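Local coordinates for MHP1 (Microbacterium liquefaciens, PDB 2JLN), which couples sodium to the uptake of 5-aryl-substituted hydantoins across the membrane, preferring indolylmethyl- and benzylhydantoin and the L isomer, at residues 152-157 against 311-315; 226-232 against 320-324. All coordinates share one frame; numbering follows the deposited sequence.

Interaction 1 of 2, residues 152-157 against 311-315. With NA (sodium ion), chain B.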
# COMPACT_ATOMS: atom_id res chain seq x y z
N ILE A 152 10.70 -15.29 -9.15
CA ILE A 152 9.75 -16.09 -8.36
C ILE A 152 8.48 -15.31 -8.01
O ILE A 152 7.36 -15.84 -8.05
CB ILE A 152 10.39 -16.67 -7.07
CG1 ILE A 152 11.26 -17.88 -7.42
CG2 ILE A 152 9.33 -17.11 -6.07
CD1 ILE A 152 12.48 -17.99 -6.52
N GLN A 153 8.66 -14.03 -7.68
CA GLN A 153 7.55 -13.14 -7.38
C GLN A 153 6.64 -12.94 -8.59
O GLN A 153 5.42 -13.00 -8.47
CB GLN A 153 8.07 -11.79 -6.90
CG GLN A 153 8.92 -11.87 -5.66
CD GLN A 153 9.47 -10.53 -5.28
OE1 GLN A 153 8.83 -9.76 -4.57
NE2 GLN A 153 10.68 -10.22 -5.76
N VAL A 154 7.23 -12.69 -9.75
CA VAL A 154 6.47 -12.54 -10.98
C VAL A 154 5.56 -13.74 -11.23
O VAL A 154 4.38 -13.58 -11.58
CB VAL A 154 7.41 -12.36 -12.17
CG1 VAL A 154 6.69 -12.63 -13.45
CG2 VAL A 154 7.98 -10.97 -12.16
N VAL A 155 6.09 -14.95 -11.04
CA VAL A 155 5.34 -16.16 -11.36
C VAL A 155 4.22 -16.43 -10.33
O VAL A 155 3.12 -16.86 -10.69
CB VAL A 155 6.27 -17.40 -11.61
CG1 VAL A 155 5.48 -18.53 -12.18
CG2 VAL A 155 7.38 -17.08 -12.61
N THR A 156 4.46 -16.14 -9.06
CA THR A 156 3.37 -16.22 -8.09
C THR A 156 2.35 -15.09 -8.19
O THR A 156 1.23 -15.24 -7.74
CB THR A 156 3.86 -16.24 -6.64
OG1 THR A 156 4.74 -15.13 -6.40
CG2 THR A 156 4.52 -17.57 -6.32
N THR A 157 2.75 -13.96 -8.76
CA THR A 157 1.82 -12.85 -8.97
C THR A 157 0.88 -13.05 -10.18
O THR A 157 -0.21 -12.47 -10.22
CB THR A 157 2.57 -11.54 -9.11
OG1 THR A 157 3.38 -11.36 -7.95
CG2 THR A 157 1.62 -10.39 -9.21
N TRP A 311 7.75 -11.69 0.91
CA TRP A 311 6.86 -12.27 -0.07
C TRP A 311 5.42 -11.92 0.25
O TRP A 311 4.59 -11.89 -0.64
CB TRP A 311 7.00 -13.79 0.00
CG TRP A 311 6.98 -14.43 -1.30
CD1 TRP A 311 6.48 -13.92 -2.47
CD2 TRP A 311 7.47 -15.72 -1.61
NE1 TRP A 311 6.63 -14.82 -3.48
CE2 TRP A 311 7.25 -15.94 -2.98
CE3 TRP A 311 8.09 -16.71 -0.85
CZ2 TRP A 311 7.62 -17.12 -3.62
CZ3 TRP A 311 8.46 -17.88 -1.48
CH2 TRP A 311 8.23 -18.07 -2.85
N SER A 312 5.12 -11.67 1.52
CA SER A 312 3.76 -11.36 1.95
C SER A 312 3.46 -9.87 1.79
O SER A 312 2.33 -9.45 2.02
CB SER A 312 3.53 -11.79 3.39
OG SER A 312 4.76 -11.85 4.07
N THR A 313 4.47 -9.09 1.39
CA THR A 313 4.30 -7.65 1.24
C THR A 313 4.60 -7.12 -0.17
O THR A 313 3.76 -6.43 -0.77
CB THR A 313 5.14 -6.89 2.28
OG1 THR A 313 4.59 -7.12 3.58
CG2 THR A 313 5.10 -5.42 2.00
N ASN A 314 5.77 -7.42 -0.70
CA ASN A 314 6.17 -6.90 -2.01
C ASN A 314 5.12 -7.02 -3.14
O ASN A 314 4.62 -5.99 -3.62
CB ASN A 314 7.50 -7.50 -2.44
CG ASN A 314 8.23 -6.63 -3.43
OD1 ASN A 314 8.05 -5.41 -3.44
ND2 ASN A 314 9.05 -7.25 -4.28
N PRO A 315 4.76 -8.26 -3.57
CA PRO A 315 3.79 -8.42 -4.66
C PRO A 315 2.55 -7.54 -4.50
O PRO A 315 2.24 -6.69 -5.35
CB PRO A 315 3.37 -9.89 -4.51
CG PRO A 315 4.62 -10.53 -4.10
CD PRO A 315 5.14 -9.58 -3.03
NA NA B . 5.28 -9.49 4.83
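Q153 and N314 meet amide to amide, their side chains crossing at about a right angle with the amide planes turned 37° apart. N314 ND2 gives a hydrogen to Q153 OE1 at 2.5 Å, tilted only slightly from the carbonyl plane of Q153, while OE1 lies close to the amide plane of N314. Placing CG anti to the backbone N (chi1 -156°) carries the N314 amide out to this bond. Both amides are engaged at their other ends too: Q153 NE2 bonds T122 OG1, and N314 OD1 accepts from ND2 of N318, a substrate-binding residue, so Q153 is probably second shell to the substrate site. The indole of W311 turns its N-H edge to T156, a weak bond of 3.5 Å from NE1 to OG1. T157 OG1 bonds back to Q153 O at 2.7 Å and sits 3.7 Å from P315 CB. Between W311 and N314, S312 OG and T313 OG1 bind the sodium ion, completed by the backbone oxygens of A38, I41 and A309. Helix 142-157 packs on W311, N314 and P315, which flank these two sodium ligands; helix 104-137 packs on Q153 and N314, and helix 160-190 on T156 and S312.

Interaction 2 of 2, residues 226-232 against 320-324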
# COMPACT_ATOMS: atom_id res chain seq x y z
N SER A 226 -4.17 3.68 -3.20
CA SER A 226 -4.55 2.81 -4.31
C SER A 226 -4.97 1.37 -3.93
O SER A 226 -4.72 0.43 -4.71
CB SER A 226 -3.45 2.78 -5.37
OG SER A 226 -2.29 2.09 -4.90
N ILE A 227 -5.62 1.18 -2.78
CA ILE A 227 -6.14 -0.16 -2.47
C ILE A 227 -7.02 -0.72 -3.58
O ILE A 227 -7.03 -1.92 -3.76
CB ILE A 227 -6.90 -0.30 -1.12
CG1 ILE A 227 -7.31 1.05 -0.59
CG2 ILE A 227 -6.08 -1.10 -0.10
CD1 ILE A 227 -8.24 1.74 -1.46
N HIS A 228 -7.76 0.11 -4.31
CA HIS A 228 -8.58 -0.42 -5.39
C HIS A 228 -8.06 -1.75 -5.92
O HIS A 228 -8.81 -2.71 -6.11
CB HIS A 228 -8.62 0.52 -6.59
CG HIS A 228 -9.11 1.89 -6.28
ND1 HIS A 228 -8.41 2.77 -5.50
CD2 HIS A 228 -10.21 2.55 -6.71
CE1 HIS A 228 -9.06 3.92 -5.45
NE2 HIS A 228 -10.16 3.81 -6.18
N ASP A 229 -6.76 -1.81 -6.19
CA ASP A 229 -6.22 -2.96 -6.89
C ASP A 229 -6.33 -4.29 -6.10
O ASP A 229 -6.21 -5.37 -6.65
CB ASP A 229 -4.83 -2.63 -7.45
CG ASP A 229 -4.85 -1.38 -8.39
OD1 ASP A 229 -5.97 -0.98 -8.81
OD2 ASP A 229 -3.77 -0.79 -8.72
N ILE A 230 -6.62 -4.21 -4.81
CA ILE A 230 -6.82 -5.39 -3.97
C ILE A 230 -8.30 -5.62 -3.64
O ILE A 230 -8.80 -6.73 -3.66
CB ILE A 230 -6.10 -5.22 -2.62
CG1 ILE A 230 -4.61 -4.96 -2.85
CG2 ILE A 230 -6.31 -6.43 -1.75
CD1 ILE A 230 -3.77 -5.15 -1.60
N VAL A 231 -8.99 -4.54 -3.35
CA VAL A 231 -10.28 -4.57 -2.72
C VAL A 231 -11.46 -4.55 -3.70
O VAL A 231 -12.60 -4.82 -3.32
CB VAL A 231 -10.33 -3.40 -1.74
CG1 VAL A 231 -11.48 -2.48 -2.03
CG2 VAL A 231 -10.31 -3.93 -0.34
N LYS A 232 -11.17 -4.26 -4.97
CA LYS A 232 -12.11 -4.47 -6.07
C LYS A 232 -12.44 -5.94 -6.17
O LYS A 232 -13.22 -6.34 -7.01
CB LYS A 232 -11.47 -4.08 -7.40
CG LYS A 232 -10.42 -5.09 -7.82
CD LYS A 232 -9.76 -4.75 -9.13
CE LYS A 232 -8.88 -5.92 -9.60
NZ LYS A 232 -9.27 -6.40 -10.96
N LEU A 320 1.39 -5.36 -8.16
CA LEU A 320 0.01 -5.29 -8.62
C LEU A 320 -0.33 -3.98 -9.32
O LEU A 320 -0.89 -3.99 -10.40
CB LEU A 320 -0.98 -5.45 -7.46
CG LEU A 320 -1.42 -6.84 -7.07
CD1 LEU A 320 -2.52 -6.75 -6.03
CD2 LEU A 320 -1.89 -7.58 -8.31
N SER A 321 -0.00 -2.84 -8.70
CA SER A 321 -0.49 -1.58 -9.24
C SER A 321 0.22 -1.05 -10.48
O SER A 321 -0.40 -0.34 -11.27
CB SER A 321 -0.56 -0.50 -8.18
OG SER A 321 -1.41 -0.93 -7.13
N PRO A 322 1.50 -1.35 -10.67
CA PRO A 322 1.91 -0.91 -12.00
C PRO A 322 1.41 -1.85 -13.12
O PRO A 322 1.12 -1.40 -14.24
CB PRO A 322 3.45 -0.88 -11.91
CG PRO A 322 3.77 -1.69 -10.71
CD PRO A 322 2.65 -1.41 -9.76
N ALA A 323 1.30 -3.15 -12.82
CA ALA A 323 0.69 -4.09 -13.75
C ALA A 323 -0.65 -3.55 -14.29
O ALA A 323 -0.79 -3.36 -15.48
CB ALA A 323 0.52 -5.47 -13.11
N TYR A 324 -1.63 -3.27 -13.43
CA TYR A 324 -2.91 -2.76 -13.92
C TYR A 324 -2.84 -1.41 -14.65
O TYR A 324 -3.73 -1.11 -15.47
CB TYR A 324 -3.93 -2.63 -12.81
CG TYR A 324 -4.51 -3.92 -12.34
CD1 TYR A 324 -4.31 -4.33 -11.04
CD2 TYR A 324 -5.29 -4.72 -13.16
CE1 TYR A 324 -4.84 -5.51 -10.57
CE2 TYR A 324 -5.84 -5.90 -12.70
CZ TYR A 324 -5.60 -6.29 -11.40
OH TYR A 324 -6.10 -7.45 -10.87
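Y324 lays its ring past the side chain of D229, the two running in opposite directions, with Y324 CD1 4.0 Å from D229 CG and the ring and carboxylate planes 53° apart. This is a buried helix-helix contact within the LeuT-type fold of the transporter, where the short helix 228-231 faces the kinked part of helix 314-329. D229, with CG anti to its carbonyl carbon (chi1 -57°), directs its carboxylate at S321, whose OG donates to D229 OD2 at 2.8 Å, reaching that oxygen on its anti side. D229 OD1 accepts from the backbone N of F90, so partners on two different parts of the chain fix the rotation of the group. K232 and Y324 reach toward each other from opposite directions: the lysine chain, extended beyond CG, bends at its last torsion (chi4 123°) and brings NZ to Y324 OH in a weak bond of 3.3 Å. With an alanine in place of Y324, K232 NZ would probably lose this hydroxyl and a gap is likely to open beside the D229 carboxylate. F336 of helix 336-349 also meets the Y324 ring. One turn back from Y324, L320 adds an apolar touch, its CD1 4.2 Å from I230 CG1.

Overall arrangement
Interactions 1 and 2 lie about 14 Å apart, centre to centre, and both use helix 314-329: the first at its start, the second a turn or two farther on. They touch along the backbone of this shared helix, where P315 O and L320 N, 3.2 Å apart, probably form a hydrogen bond. Along the chain the segments alternate, 152-157, 226-232, 311-315, 320-324, so one helix gathers two partners that are distant in sequence. Interaction 1 adjoins the sodium site, whereas the side chain of I230 in interaction 2 is about 12 Å from the ion. Substrate-binding N318 sits on the shared helix between them, consistent with a helix that links ion and substrate binding.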